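Local coordinates for sulfite dehydrogenase (Paracoccus pantotrophus, PDB 2XTS), which oxidises protein-bound sulfane sulfur at a molybdenum cofactor, with heme c on its partner cytochrome probably taking up the electrons, at residues Y170-D175 with W226-G231. Numbering follows the deposited sequence. Where two conformers were deposited one is given.
With MTE (phosphonic acidmono-(2-amino-5,6-dimercapto-4-oxo-3,7,8a,9,10,10a-hexahydro-4H-8-oxa-1,3,9,10-tetraaza-anthracen-7-ylmethyl)ester), chain E.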
loop_
_atom_site.group_PDB
_atom_site.type_symbol
_atom_site.label_atom_id
_atom_site.label_comp_id
_atom_site.label_asym_id
_atom_site.label_seq_id
_atom_site.Cartn_x
_atom_site.Cartn_y
_atom_site.Cartn_z
ATOM N N TYR A 170 -4.061 -30.331 0.455
ATOM C CA TYR A 170 -3.711 -29.976 1.818
ATOM C C TYR A 170 -2.500 -29.067 1.775
ATOM O O TYR A 170 -1.474 -29.439 1.204
ATOM C CB TYR A 170 -3.385 -31.240 2.579
ATOM C CG TYR A 170 -2.943 -31.042 4.012
ATOM C CD1 TYR A 170 -3.862 -30.739 5.028
ATOM C CD2 TYR A 170 -1.615 -31.244 4.373
ATOM C CE1 TYR A 170 -3.436 -30.613 6.353
ATOM C CE2 TYR A 170 -1.181 -31.095 5.666
ATOM C CZ TYR A 170 -2.092 -30.811 6.658
ATOM O OH TYR A 170 -1.666 -30.669 7.965
ATOM N N ALA A 171 -2.606 -27.886 2.387
ATOM C CA ALA A 171 -1.490 -26.934 2.395
ATOM C C ALA A 171 -0.989 -26.789 3.807
ATOM O O ALA A 171 -1.787 -26.612 4.728
ATOM C CB ALA A 171 -1.894 -25.558 1.864
ATOM N N GLU A 172 0.329 -26.853 3.984
ATOM C CA GLU A 172 0.902 -26.612 5.311
ATOM C C GLU A 172 2.081 -25.681 5.242
ATOM O O GLU A 172 2.768 -25.544 4.218
ATOM C CB GLU A 172 1.291 -27.887 6.071
ATOM C CG GLU A 172 2.327 -28.678 5.377
ATOM C CD GLU A 172 3.211 -29.634 6.238
ATOM O OE1 GLU A 172 4.016 -30.322 5.595
ATOM O OE2 GLU A 172 3.154 -29.715 7.492
ATOM N N GLY A 173 2.256 -25.001 6.362
ATOM C CA GLY A 173 3.292 -24.015 6.533
ATOM C C GLY A 173 4.602 -24.567 7.056
ATOM O O GLY A 173 4.664 -25.674 7.581
ATOM N N ALA A 174 5.646 -23.755 6.952
ATOM C CA ALA A 174 6.990 -24.123 7.404
ATOM C C ALA A 174 7.184 -23.975 8.902
ATOM O O ALA A 174 8.177 -24.457 9.440
ATOM C CB ALA A 174 8.027 -23.259 6.673
ATOM N N ASP A 175 6.248 -23.287 9.560
ATOM C CA ASP A 175 6.283 -23.052 10.990
ATOM C C ASP A 175 5.952 -24.307 11.804
ATOM O O ASP A 175 5.460 -25.299 11.276
ATOM C CB ASP A 175 5.376 -21.858 11.381
ATOM C CG ASP A 175 3.919 -22.009 10.958
ATOM O OD1 ASP A 175 3.633 -22.642 9.907
ATOM O OD2 ASP A 175 3.051 -21.429 11.660
ATOM N N TRP A 226 4.045 -18.865 4.930
ATOM C CA TRP A 226 5.321 -19.585 4.865
ATOM C C TRP A 226 5.079 -20.969 4.271
ATOM O O TRP A 226 5.572 -21.973 4.769
ATOM C CB TRP A 226 6.016 -19.675 6.254
ATOM C CG TRP A 226 5.975 -18.399 7.050
ATOM C CD1 TRP A 226 6.744 -17.301 6.823
ATOM C CD2 TRP A 226 5.173 -18.095 8.191
ATOM N NE1 TRP A 226 6.459 -16.321 7.736
ATOM C CE2 TRP A 226 5.489 -16.782 8.578
ATOM C CE3 TRP A 226 4.242 -18.804 8.940
ATOM C CZ2 TRP A 226 4.863 -16.151 9.642
ATOM C CZ3 TRP A 226 3.638 -18.186 10.008
ATOM C CH2 TRP A 226 3.931 -16.862 10.344
ATOM N N VAL A 227 4.291 -21.028 3.191
ATOM C CA VAL A 227 3.773 -22.302 2.707
ATOM C C VAL A 227 4.908 -23.212 2.246
ATOM O O VAL A 227 5.748 -22.800 1.454
ATOM C CB VAL A 227 2.718 -22.139 1.592
ATOM C CG1 VAL A 227 1.799 -23.365 1.553
ATOM C CG2 VAL A 227 1.847 -20.979 1.831
ATOM N N ARG A 228 4.936 -24.434 2.763
ATOM C CA ARG A 228 6.010 -25.375 2.429
ATOM C C ARG A 228 5.599 -26.600 1.641
ATOM O O ARG A 228 6.436 -27.220 0.974
ATOM C CB ARG A 228 6.745 -25.838 3.697
ATOM C CG ARG A 228 6.109 -26.993 4.420
ATOM C CD ARG A 228 7.002 -27.501 5.500
ATOM N NE ARG A 228 6.493 -28.749 6.068
ATOM C CZ ARG A 228 7.079 -29.420 7.052
ATOM N NH1 ARG A 228 8.168 -28.938 7.654
ATOM N NH2 ARG A 228 6.566 -30.576 7.444
ATOM N N ARG A 229 4.323 -26.967 1.698
ATOM C CA ARG A 229 3.900 -28.212 1.050
ATOM C C ARG A 229 2.443 -28.156 0.644
ATOM O O ARG A 229 1.602 -27.648 1.377
ATOM C CB ARG A 229 4.154 -29.425 1.960
ATOM C CG ARG A 229 3.902 -30.783 1.323
ATOM C CD ARG A 229 4.343 -31.914 2.227
ATOM N NE ARG A 229 3.399 -32.136 3.316
ATOM C CZ ARG A 229 2.258 -32.817 3.194
ATOM N NH1 ARG A 229 1.885 -33.334 2.032
ATOM N NH2 ARG A 229 1.469 -32.989 4.244
ATOM N N LEU A 230 2.191 -28.639 -0.569
ATOM C CA LEU A 230 0.868 -28.860 -1.150
ATOM C C LEU A 230 0.741 -30.362 -1.401
ATOM O O LEU A 230 1.399 -30.913 -2.288
ATOM C CB LEU A 230 0.682 -28.073 -2.447
ATOM C CG LEU A 230 1.058 -26.597 -2.428
ATOM C CD1 LEU A 230 0.893 -26.011 -3.836
ATOM C CD2 LEU A 230 0.219 -25.824 -1.403
ATOM N N GLY A 231 -0.071 -31.021 -0.598
ATOM C CA GLY A 231 -0.286 -32.461 -0.712
ATOM C C GLY A 231 -1.609 -32.722 -1.369
ATOM O O GLY A 231 -2.610 -32.110 -1.013
HETATM N N1 MTE E . -0.255 -19.805 8.330
HETATM C C2 MTE E . 0.610 -20.436 9.117
HETATM N N2 MTE E . 1.607 -21.147 8.547
HETATM N N3 MTE E . 0.537 -20.367 10.460
HETATM C C4 MTE E . -0.436 -19.663 11.107
HETATM O O4 MTE E . -0.426 -19.639 12.355
HETATM N N5 MTE E . -2.521 -18.295 10.829
HETATM C C6 MTE E . -3.636 -18.222 9.913
HETATM C C7 MTE E . -3.279 -17.759 8.509
HETATM N N8 MTE E . -2.160 -18.514 8.008
HETATM C C9 MTE E . -1.433 -18.975 10.313
HETATM C C10 MTE E . -1.297 -19.094 8.856
HETATM C "C1'" MTE E . -4.779 -17.369 10.432
HETATM S "S1'" MTE E . -5.803 -18.012 11.697
HETATM C "C2'" MTE E . -5.075 -16.165 9.889
HETATM S "S2'" MTE E . -6.474 -15.274 10.343
HETATM C "C3'" MTE E . -4.171 -15.597 8.816
HETATM O "O3'" MTE E . -2.988 -16.372 8.562
HETATM C "C4'" MTE E . -3.684 -14.219 9.225
HETATM O "O4'" MTE E . -2.898 -13.653 8.167
HETATM P P MTE E . -1.963 -12.416 8.576
HETATM O O1P MTE E . -3.032 -11.391 9.059
HETATM O O2P MTE E . -1.064 -12.789 9.708
HETATM O O3P MTE E . -1.315 -11.984 7.306
HETATM O O HOH W 1 9.641 -26.267 7.670
#
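A classic beta bulge interrupts this antiparallel pair: the register slips by one, so Arg228 and Arg229 together stand opposite Glu172, whose O accepts Arg228 N at 2.8 Å and Arg229 N at a longer 3.3 Å. OE1 of Glu172 accepts NE of Arg228 and NE of Arg229, each at 3.0 Å, plus NH2 of Arg228, all from above the carboxylate plane. Arg228 reaches in extended and edge-on, its guanidinium perpendicular to the carboxylate (90°); Arg229 bends at chi3 (76°), NH2 at the Tyr170 ring edge and NH1 hydrogen-bonded to Asn92 OD1. The cytochrome subunit covers this face: its Arg95 salt-bridges Glu172 OE2, its Trp17 makes a cation-pi contact with Arg228. An alanine at Glu172 would probably leave Arg228 and that Arg95 close without a carboxylate between them, loosening the interface. Between the strands the opposite face is lightly packed, Ala171 CB meeting Leu230 CD2 at 3.9 Å, though Leu213 and Phe183 also touch Ala171. Beyond the bulge a water links Ala174 O to Arg228 NH1, and Asp175 takes pterin N2 on OD1 and N3 on OD2, which Ser177 OG also bonds. Three arginines probably keep buried Glu172 ionised, while two-pronged Asp175 suits the pterin's donor edge.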